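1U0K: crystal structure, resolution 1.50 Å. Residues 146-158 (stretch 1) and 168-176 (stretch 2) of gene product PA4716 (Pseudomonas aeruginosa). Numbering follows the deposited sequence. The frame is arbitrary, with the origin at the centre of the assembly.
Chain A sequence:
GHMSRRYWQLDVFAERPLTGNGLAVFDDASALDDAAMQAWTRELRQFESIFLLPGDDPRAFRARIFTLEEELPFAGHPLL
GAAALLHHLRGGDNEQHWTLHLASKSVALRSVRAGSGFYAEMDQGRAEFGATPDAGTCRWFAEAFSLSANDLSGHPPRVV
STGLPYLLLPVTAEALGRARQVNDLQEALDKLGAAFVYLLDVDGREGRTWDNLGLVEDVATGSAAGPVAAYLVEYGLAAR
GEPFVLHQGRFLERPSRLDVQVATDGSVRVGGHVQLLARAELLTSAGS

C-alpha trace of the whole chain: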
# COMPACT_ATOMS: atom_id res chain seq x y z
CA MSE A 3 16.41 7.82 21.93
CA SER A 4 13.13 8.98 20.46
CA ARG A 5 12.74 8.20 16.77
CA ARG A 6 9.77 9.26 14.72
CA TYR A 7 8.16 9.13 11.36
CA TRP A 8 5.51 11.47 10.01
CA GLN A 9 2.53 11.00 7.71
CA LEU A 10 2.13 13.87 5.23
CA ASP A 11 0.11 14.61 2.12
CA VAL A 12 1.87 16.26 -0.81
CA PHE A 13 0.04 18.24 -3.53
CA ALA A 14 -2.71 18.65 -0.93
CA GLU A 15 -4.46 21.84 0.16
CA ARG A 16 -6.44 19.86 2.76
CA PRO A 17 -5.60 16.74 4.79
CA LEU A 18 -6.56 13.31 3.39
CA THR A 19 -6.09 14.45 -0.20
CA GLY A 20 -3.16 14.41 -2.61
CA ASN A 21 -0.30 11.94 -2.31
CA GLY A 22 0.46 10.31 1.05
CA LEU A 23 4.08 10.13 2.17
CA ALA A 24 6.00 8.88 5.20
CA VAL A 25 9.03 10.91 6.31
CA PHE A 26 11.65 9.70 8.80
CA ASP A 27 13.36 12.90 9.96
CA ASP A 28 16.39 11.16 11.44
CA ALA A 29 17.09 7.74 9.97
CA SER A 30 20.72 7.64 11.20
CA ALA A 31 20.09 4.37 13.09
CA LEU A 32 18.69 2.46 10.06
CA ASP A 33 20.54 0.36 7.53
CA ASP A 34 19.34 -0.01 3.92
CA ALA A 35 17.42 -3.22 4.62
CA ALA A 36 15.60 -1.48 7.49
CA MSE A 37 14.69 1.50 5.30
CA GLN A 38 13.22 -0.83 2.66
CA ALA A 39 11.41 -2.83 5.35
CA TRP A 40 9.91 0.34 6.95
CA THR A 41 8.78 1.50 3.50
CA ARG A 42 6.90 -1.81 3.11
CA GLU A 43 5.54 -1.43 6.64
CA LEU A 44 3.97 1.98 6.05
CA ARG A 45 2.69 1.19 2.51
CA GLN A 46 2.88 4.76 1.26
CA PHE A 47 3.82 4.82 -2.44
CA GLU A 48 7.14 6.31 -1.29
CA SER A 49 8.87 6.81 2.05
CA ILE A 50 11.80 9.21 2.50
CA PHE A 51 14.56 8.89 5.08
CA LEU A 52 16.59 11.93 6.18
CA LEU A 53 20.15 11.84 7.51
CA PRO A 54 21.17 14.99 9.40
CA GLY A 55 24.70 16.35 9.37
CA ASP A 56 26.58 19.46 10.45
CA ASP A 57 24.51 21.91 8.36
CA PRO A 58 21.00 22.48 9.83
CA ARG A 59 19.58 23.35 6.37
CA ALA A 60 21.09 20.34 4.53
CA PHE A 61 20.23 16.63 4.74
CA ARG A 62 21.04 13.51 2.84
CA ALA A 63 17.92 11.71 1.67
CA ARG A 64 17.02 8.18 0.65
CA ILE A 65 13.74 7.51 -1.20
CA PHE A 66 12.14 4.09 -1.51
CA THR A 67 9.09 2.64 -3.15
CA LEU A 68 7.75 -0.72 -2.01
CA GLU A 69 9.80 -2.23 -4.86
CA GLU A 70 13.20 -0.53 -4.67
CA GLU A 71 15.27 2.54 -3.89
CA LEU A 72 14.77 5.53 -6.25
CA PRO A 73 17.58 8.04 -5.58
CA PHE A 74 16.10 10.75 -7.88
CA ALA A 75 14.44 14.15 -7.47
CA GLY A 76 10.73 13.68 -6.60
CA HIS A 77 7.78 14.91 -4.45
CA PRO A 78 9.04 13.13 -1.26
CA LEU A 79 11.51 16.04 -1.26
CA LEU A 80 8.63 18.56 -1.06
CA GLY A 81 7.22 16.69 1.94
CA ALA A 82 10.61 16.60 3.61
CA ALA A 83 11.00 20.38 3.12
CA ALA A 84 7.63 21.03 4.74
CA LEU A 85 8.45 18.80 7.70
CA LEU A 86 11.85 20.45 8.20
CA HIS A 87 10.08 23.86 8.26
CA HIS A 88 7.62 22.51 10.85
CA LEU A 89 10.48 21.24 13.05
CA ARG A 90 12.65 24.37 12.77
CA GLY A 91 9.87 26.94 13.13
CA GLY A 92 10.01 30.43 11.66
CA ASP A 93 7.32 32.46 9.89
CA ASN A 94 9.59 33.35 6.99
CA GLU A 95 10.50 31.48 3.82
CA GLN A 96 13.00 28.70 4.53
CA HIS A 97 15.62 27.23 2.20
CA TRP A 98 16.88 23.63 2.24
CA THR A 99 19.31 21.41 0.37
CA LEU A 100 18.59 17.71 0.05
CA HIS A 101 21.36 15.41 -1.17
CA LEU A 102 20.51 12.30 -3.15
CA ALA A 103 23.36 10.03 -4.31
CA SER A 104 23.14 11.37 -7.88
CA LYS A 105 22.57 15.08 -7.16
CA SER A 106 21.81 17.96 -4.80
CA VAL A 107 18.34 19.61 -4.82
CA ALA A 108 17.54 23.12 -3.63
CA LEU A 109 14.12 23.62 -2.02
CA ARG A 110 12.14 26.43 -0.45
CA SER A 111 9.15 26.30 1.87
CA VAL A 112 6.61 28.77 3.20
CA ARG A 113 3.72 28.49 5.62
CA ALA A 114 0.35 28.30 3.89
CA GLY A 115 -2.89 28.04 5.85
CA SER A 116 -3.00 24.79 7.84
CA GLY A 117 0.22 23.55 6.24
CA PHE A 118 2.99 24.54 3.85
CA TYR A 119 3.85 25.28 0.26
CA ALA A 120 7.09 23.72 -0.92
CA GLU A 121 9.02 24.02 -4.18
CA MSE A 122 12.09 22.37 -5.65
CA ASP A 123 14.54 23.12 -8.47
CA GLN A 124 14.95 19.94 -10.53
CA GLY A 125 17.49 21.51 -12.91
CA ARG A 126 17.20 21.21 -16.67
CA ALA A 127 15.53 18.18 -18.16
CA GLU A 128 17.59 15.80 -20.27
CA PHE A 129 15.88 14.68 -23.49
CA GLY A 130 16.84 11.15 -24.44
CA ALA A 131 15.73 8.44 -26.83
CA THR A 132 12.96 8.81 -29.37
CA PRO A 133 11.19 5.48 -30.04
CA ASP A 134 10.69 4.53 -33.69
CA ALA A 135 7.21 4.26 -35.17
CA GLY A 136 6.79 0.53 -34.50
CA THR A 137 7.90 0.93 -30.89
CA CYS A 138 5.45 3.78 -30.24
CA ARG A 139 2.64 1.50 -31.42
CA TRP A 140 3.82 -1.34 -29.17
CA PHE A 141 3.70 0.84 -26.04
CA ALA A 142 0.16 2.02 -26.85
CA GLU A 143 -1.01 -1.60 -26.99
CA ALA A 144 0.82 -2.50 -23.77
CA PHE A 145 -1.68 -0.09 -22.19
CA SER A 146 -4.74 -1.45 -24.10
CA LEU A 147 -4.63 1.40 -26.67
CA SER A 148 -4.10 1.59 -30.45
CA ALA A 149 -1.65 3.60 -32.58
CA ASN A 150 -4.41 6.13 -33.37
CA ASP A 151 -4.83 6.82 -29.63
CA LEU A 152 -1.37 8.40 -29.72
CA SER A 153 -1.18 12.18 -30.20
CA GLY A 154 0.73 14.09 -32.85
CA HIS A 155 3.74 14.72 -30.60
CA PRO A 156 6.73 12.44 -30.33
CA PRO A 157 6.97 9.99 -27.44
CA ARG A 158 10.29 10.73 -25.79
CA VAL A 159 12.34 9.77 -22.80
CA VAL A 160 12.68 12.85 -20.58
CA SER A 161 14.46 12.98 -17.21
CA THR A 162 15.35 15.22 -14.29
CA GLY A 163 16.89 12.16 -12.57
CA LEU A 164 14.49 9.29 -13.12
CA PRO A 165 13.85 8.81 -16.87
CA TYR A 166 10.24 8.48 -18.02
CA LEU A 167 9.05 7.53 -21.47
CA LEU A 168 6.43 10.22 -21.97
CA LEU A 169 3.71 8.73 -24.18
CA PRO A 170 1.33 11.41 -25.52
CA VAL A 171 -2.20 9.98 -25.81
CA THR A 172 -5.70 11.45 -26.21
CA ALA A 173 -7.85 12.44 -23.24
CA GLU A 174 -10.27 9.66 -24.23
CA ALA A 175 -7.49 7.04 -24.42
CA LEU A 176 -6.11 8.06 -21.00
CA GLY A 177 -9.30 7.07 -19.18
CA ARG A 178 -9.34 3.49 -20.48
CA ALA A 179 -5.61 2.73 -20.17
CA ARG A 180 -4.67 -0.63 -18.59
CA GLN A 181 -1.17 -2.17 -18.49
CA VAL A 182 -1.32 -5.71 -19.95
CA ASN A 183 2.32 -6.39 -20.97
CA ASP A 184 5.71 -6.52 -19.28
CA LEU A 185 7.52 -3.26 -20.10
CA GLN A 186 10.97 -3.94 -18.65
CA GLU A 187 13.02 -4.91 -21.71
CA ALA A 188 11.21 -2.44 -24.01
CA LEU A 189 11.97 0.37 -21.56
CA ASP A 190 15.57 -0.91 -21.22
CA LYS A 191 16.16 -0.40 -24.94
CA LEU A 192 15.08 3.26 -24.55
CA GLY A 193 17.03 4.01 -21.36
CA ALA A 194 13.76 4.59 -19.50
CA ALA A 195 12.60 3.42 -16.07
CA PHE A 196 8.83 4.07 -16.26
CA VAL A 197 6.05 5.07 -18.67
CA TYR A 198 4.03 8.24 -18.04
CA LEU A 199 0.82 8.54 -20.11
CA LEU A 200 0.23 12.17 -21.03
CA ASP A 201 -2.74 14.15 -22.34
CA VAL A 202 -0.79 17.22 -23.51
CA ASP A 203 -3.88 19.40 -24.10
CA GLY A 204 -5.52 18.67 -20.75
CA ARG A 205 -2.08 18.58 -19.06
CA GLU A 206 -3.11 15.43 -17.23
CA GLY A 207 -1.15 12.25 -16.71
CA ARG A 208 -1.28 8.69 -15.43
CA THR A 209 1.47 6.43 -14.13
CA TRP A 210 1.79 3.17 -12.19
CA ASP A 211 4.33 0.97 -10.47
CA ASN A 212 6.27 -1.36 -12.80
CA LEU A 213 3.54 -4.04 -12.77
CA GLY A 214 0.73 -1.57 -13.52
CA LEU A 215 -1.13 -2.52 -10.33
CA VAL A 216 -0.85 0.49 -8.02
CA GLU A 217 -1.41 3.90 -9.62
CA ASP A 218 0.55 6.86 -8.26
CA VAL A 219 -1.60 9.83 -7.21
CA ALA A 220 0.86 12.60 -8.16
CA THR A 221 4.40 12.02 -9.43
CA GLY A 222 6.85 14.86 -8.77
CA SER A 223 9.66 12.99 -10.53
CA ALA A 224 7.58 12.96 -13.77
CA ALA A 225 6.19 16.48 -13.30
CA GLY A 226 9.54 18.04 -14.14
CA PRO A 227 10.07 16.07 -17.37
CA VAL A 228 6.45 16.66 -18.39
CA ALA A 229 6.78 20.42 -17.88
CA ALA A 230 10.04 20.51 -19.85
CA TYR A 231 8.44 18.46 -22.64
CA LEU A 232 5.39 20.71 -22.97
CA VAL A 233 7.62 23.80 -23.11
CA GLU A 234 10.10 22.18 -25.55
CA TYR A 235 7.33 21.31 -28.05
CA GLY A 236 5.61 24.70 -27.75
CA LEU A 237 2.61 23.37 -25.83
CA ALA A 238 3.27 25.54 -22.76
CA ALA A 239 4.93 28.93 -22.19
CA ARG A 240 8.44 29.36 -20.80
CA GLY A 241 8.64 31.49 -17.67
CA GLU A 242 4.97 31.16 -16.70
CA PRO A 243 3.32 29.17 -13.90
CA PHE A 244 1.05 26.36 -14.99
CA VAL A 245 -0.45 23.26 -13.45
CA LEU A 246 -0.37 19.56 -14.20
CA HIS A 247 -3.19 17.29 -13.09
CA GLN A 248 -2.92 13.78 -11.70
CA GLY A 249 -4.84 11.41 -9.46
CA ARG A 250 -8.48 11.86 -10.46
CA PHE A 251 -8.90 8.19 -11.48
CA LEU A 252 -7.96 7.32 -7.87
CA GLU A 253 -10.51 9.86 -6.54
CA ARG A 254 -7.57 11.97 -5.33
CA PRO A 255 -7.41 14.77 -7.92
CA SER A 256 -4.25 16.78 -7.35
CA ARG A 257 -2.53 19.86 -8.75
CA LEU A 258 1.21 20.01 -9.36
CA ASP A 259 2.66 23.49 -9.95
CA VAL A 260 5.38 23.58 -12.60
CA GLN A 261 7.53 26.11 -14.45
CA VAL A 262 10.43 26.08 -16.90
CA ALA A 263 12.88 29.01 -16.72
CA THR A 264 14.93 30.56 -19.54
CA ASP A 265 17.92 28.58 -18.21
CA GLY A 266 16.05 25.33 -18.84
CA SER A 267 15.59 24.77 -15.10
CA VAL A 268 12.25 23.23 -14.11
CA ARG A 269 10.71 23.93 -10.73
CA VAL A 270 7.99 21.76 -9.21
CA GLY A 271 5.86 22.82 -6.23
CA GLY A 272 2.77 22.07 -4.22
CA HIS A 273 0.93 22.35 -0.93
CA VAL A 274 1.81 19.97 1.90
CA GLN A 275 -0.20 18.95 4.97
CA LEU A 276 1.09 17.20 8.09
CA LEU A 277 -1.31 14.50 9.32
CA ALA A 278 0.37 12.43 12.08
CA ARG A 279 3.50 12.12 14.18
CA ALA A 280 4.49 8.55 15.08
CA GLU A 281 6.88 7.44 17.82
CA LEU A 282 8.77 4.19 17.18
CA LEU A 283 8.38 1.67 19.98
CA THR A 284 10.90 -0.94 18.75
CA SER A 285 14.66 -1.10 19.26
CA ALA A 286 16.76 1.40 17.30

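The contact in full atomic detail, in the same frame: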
# COMPACT_ATOMS: atom_id res chain seq x y z
N SER A 146 -3.40 -1.20 -23.53
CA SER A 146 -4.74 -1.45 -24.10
C SER A 146 -5.25 -0.33 -25.02
O SER A 146 -6.45 -0.07 -25.10
CB SER A 146 -5.76 -1.72 -22.98
OG SER A 146 -5.30 -2.70 -22.07
N LEU A 147 -4.32 0.31 -25.73
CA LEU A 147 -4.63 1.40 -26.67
C LEU A 147 -4.20 0.98 -28.07
O LEU A 147 -3.56 -0.05 -28.25
CB LEU A 147 -3.87 2.67 -26.26
CG LEU A 147 -4.51 3.64 -25.25
CD1 LEU A 147 -5.34 2.93 -24.19
CD2 LEU A 147 -3.42 4.48 -24.60
N SER A 148 -4.56 1.79 -29.07
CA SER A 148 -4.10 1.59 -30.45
C SER A 148 -3.17 2.72 -30.87
O SER A 148 -2.97 3.68 -30.13
CB SER A 148 -5.30 1.49 -31.40
OG SER A 148 -6.08 2.67 -31.36
N ALA A 149 -2.59 2.60 -32.06
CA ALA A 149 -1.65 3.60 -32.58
C ALA A 149 -2.33 4.94 -32.86
O ALA A 149 -1.67 5.99 -32.83
CB ALA A 149 -0.96 3.09 -33.84
N ASN A 150 -3.63 4.91 -33.15
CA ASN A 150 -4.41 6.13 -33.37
C ASN A 150 -4.69 6.91 -32.08
O ASN A 150 -4.91 8.12 -32.12
CB ASN A 150 -5.74 5.85 -34.12
CG ASN A 150 -6.63 4.86 -33.40
OD1 ASN A 150 -6.70 3.68 -33.77
ND2 ASN A 150 -7.35 5.32 -32.38
N ASP A 151 -4.67 6.20 -30.95
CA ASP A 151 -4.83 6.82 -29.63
C ASP A 151 -3.65 7.69 -29.22
O ASP A 151 -3.76 8.48 -28.29
CB ASP A 151 -5.06 5.75 -28.55
CG ASP A 151 -6.44 5.14 -28.62
OD1 ASP A 151 -6.63 4.04 -28.07
OD2 ASP A 151 -7.40 5.70 -29.20
N LEU A 152 -2.52 7.54 -29.91
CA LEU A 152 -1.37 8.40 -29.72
C LEU A 152 -1.66 9.77 -30.30
O LEU A 152 -2.42 9.89 -31.26
CB LEU A 152 -0.13 7.79 -30.38
CG LEU A 152 0.28 6.40 -29.88
CD1 LEU A 152 1.38 5.82 -30.75
CD2 LEU A 152 0.72 6.47 -28.42
N SER A 153 -1.05 10.80 -29.72
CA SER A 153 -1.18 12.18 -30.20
C SER A 153 -0.14 12.47 -31.26
O SER A 153 0.72 11.64 -31.55
CB SER A 153 -1.02 13.17 -29.04
OG SER A 153 -1.78 12.77 -27.91
N GLY A 154 -0.18 13.68 -31.80
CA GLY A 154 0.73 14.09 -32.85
C GLY A 154 2.09 14.58 -32.39
O GLY A 154 2.81 15.24 -33.17
N HIS A 155 2.46 14.28 -31.15
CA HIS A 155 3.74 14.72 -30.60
C HIS A 155 4.56 13.51 -30.25
O HIS A 155 4.01 12.49 -29.85
CB HIS A 155 3.51 15.59 -29.37
CG HIS A 155 2.49 16.66 -29.59
ND1 HIS A 155 2.77 17.83 -30.26
CD2 HIS A 155 1.18 16.72 -29.25
CE1 HIS A 155 1.68 18.57 -30.31
NE2 HIS A 155 0.70 17.92 -29.71
N PRO A 156 5.87 13.62 -30.40
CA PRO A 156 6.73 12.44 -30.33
C PRO A 156 6.83 11.90 -28.90
O PRO A 156 7.12 12.68 -27.99
CB PRO A 156 8.09 12.96 -30.81
CG PRO A 156 8.07 14.44 -30.53
CD PRO A 156 6.64 14.86 -30.61
N PRO A 157 6.55 10.62 -28.69
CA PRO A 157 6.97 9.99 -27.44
C PRO A 157 8.46 10.20 -27.28
O PRO A 157 9.22 10.08 -28.25
CB PRO A 157 6.61 8.51 -27.66
CG PRO A 157 5.48 8.56 -28.61
CD PRO A 157 5.83 9.67 -29.56
N ARG A 158 8.88 10.56 -26.08
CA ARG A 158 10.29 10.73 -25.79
C ARG A 158 10.61 10.43 -24.36
O ARG A 158 9.78 10.59 -23.49
CB ARG A 158 10.74 12.14 -26.12
CG ARG A 158 11.08 12.27 -27.57
CD ARG A 158 11.95 13.37 -27.87
NE ARG A 158 13.36 13.11 -27.64
CZ ARG A 158 14.27 14.06 -27.76
NH1 ARG A 158 13.88 15.28 -28.08
NH2 ARG A 158 15.55 13.81 -27.56
N LEU A 168 7.68 9.48 -21.88
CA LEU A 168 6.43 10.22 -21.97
C LEU A 168 5.72 9.78 -23.25
O LEU A 168 6.30 9.82 -24.33
CB LEU A 168 6.70 11.73 -21.99
CG LEU A 168 7.56 12.29 -20.86
CD1 LEU A 168 7.64 13.80 -20.96
CD2 LEU A 168 7.00 11.88 -19.49
N LEU A 169 4.49 9.30 -23.09
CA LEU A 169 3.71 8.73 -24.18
C LEU A 169 2.45 9.57 -24.38
O LEU A 169 1.47 9.36 -23.69
CB LEU A 169 3.31 7.29 -23.85
CG LEU A 169 2.77 6.48 -25.03
CD1 LEU A 169 3.87 6.20 -26.04
CD2 LEU A 169 2.14 5.20 -24.54
N PRO A 170 2.50 10.56 -25.28
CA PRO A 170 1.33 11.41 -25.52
C PRO A 170 0.16 10.63 -26.11
O PRO A 170 0.30 10.01 -27.17
CB PRO A 170 1.86 12.47 -26.48
CG PRO A 170 3.32 12.44 -26.32
CD PRO A 170 3.65 11.00 -26.08
N VAL A 171 -0.96 10.63 -25.39
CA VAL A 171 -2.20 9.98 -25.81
C VAL A 171 -3.36 10.97 -25.71
O VAL A 171 -3.21 12.05 -25.13
CB VAL A 171 -2.50 8.73 -24.95
CG1 VAL A 171 -1.41 7.69 -25.15
CG2 VAL A 171 -2.65 9.08 -23.47
N THR A 172 -4.52 10.59 -26.25
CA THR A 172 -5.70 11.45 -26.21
C THR A 172 -6.35 11.37 -24.84
O THR A 172 -6.22 10.37 -24.14
CB THR A 172 -6.76 11.04 -27.27
OG1 THR A 172 -7.16 9.69 -27.07
CG2 THR A 172 -6.19 11.05 -28.68
N ALA A 173 -7.09 12.42 -24.48
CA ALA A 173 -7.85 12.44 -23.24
C ALA A 173 -8.76 11.21 -23.11
O ALA A 173 -8.91 10.65 -22.02
CB ALA A 173 -8.68 13.72 -23.14
N GLU A 174 -9.37 10.81 -24.22
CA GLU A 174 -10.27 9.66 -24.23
C GLU A 174 -9.50 8.37 -23.95
O GLU A 174 -9.95 7.54 -23.16
CB GLU A 174 -10.97 9.56 -25.59
CG GLU A 174 -12.10 8.55 -25.67
CD GLU A 174 -12.33 8.01 -27.08
OE1 GLU A 174 -11.35 7.79 -27.82
OE2 GLU A 174 -13.51 7.81 -27.46
N ALA A 175 -8.35 8.22 -24.59
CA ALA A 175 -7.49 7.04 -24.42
C ALA A 175 -6.96 6.91 -22.99
O ALA A 175 -6.80 5.80 -22.48
CB ALA A 175 -6.34 7.11 -25.40
N LEU A 176 -6.71 8.04 -22.34
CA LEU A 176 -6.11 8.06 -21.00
C LEU A 176 -7.02 7.40 -19.96
O LEU A 176 -6.54 6.74 -19.05
CB LEU A 176 -5.80 9.50 -20.58
CG LEU A 176 -5.01 9.68 -19.28
CD1 LEU A 176 -3.61 9.10 -19.42
CD2 LEU A 176 -4.94 11.15 -18.91
O HOH W 1 -1.53 14.12 -25.84
O HOH W 2 2.28 10.25 -29.16

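Four backbone hydrogen bonds, in two pairs, tie residues 146-158 to residues 168-176. In the first pair Arg158 and Leu168 form an antiparallel hydrogen-bonded pair: Leu168 N donates to Arg158 O at 2.9 Å and Arg158 N donates to Leu168 O at 3.2 Å, with the two CA atoms 5.5 Å apart. In the second Leu152 and Val171 are joined by a single bridge, their CA atoms 4.3 Å apart. Here the bonds are made by the neighbours: Ser153 N donates to Pro170 O (3.0 Å, nearly straight at 166°) and Thr172 N donates to Asp151 O (3.0 Å, 144°). The same carbonyls also receive CA-H...O contacts, from Leu152 CA to Pro170 O at 3.4 Å and from Val171 CA to Asp151 O at 3.3 Å; Pro157 CA approaches Leu168 O in the same way at 3.2 Å. Pro157 and Pro170 have no amide hydrogen to give; between the two bridges the chains meet through carbonyls, rings and water.

Two waters close the gaps. Water 1 donates to Val171 O (2.8 Å) and is hydrogen-bonded to Ser153 OG (2.5 Å), a short link whose direction is not settled. Ser153 CB points toward the second stretch, and chi1 in the m well brings its hydroxyl to this water. Water 2 lies 2.9 Å from His155 O and 2.8 Å from Pro170 O, within donating reach of both, where the first chain bulges away from direct pairing.

Local bonds shape the segments that carry these contacts. Asp151 OD1 accepts from Ser148 N (3.2 Å), folding the turn, while Ser148 OG donates to Asn150 OD1 (2.7 Å). Asp151 thus serves twice, its carboxylate holding its own loop and its carbonyl reaching Thr172 N. Thr172 occupies the N-cap position: with chi1 in the p well, its OG1 accepts from Ala175 N at 3.1 Å, while its own amide is taken up across the contact.

The packing, part of 620 Å² buried from both sides, is mainly aliphatic. Pro170 has the largest area covered, 92 Å²; its CG lies 3.6 Å from His155 O, and its CD lies 4.0 Å from Pro157 CG. This compact ring fills space beside the first chain while its carbonyl remains free to accept. Pro157 CG also meets Leu169 CD1 at 3.8 Å. Leu169 and Leu152 both direct CA-to-CB away from the opposing stretch, yet their ends come nearer, and Leu152 CD2 reaches Leu169 CD1 at 4.0 Å and Val171 CG1 at 4.1 Å. Beyond the bridge, buried Leu147 points toward the second stretch, placing CD2 3.8 Å from Val171 CG1 and CG 3.9 Å from Ala175 CB. The small Ala175 side chain, also directed toward its partner, lets the chains come close, with its CB 3.7 Å from Asp151 CB. Arg158 instead leads its guanidinium away, to hydrogen bonds elsewhere in the structure.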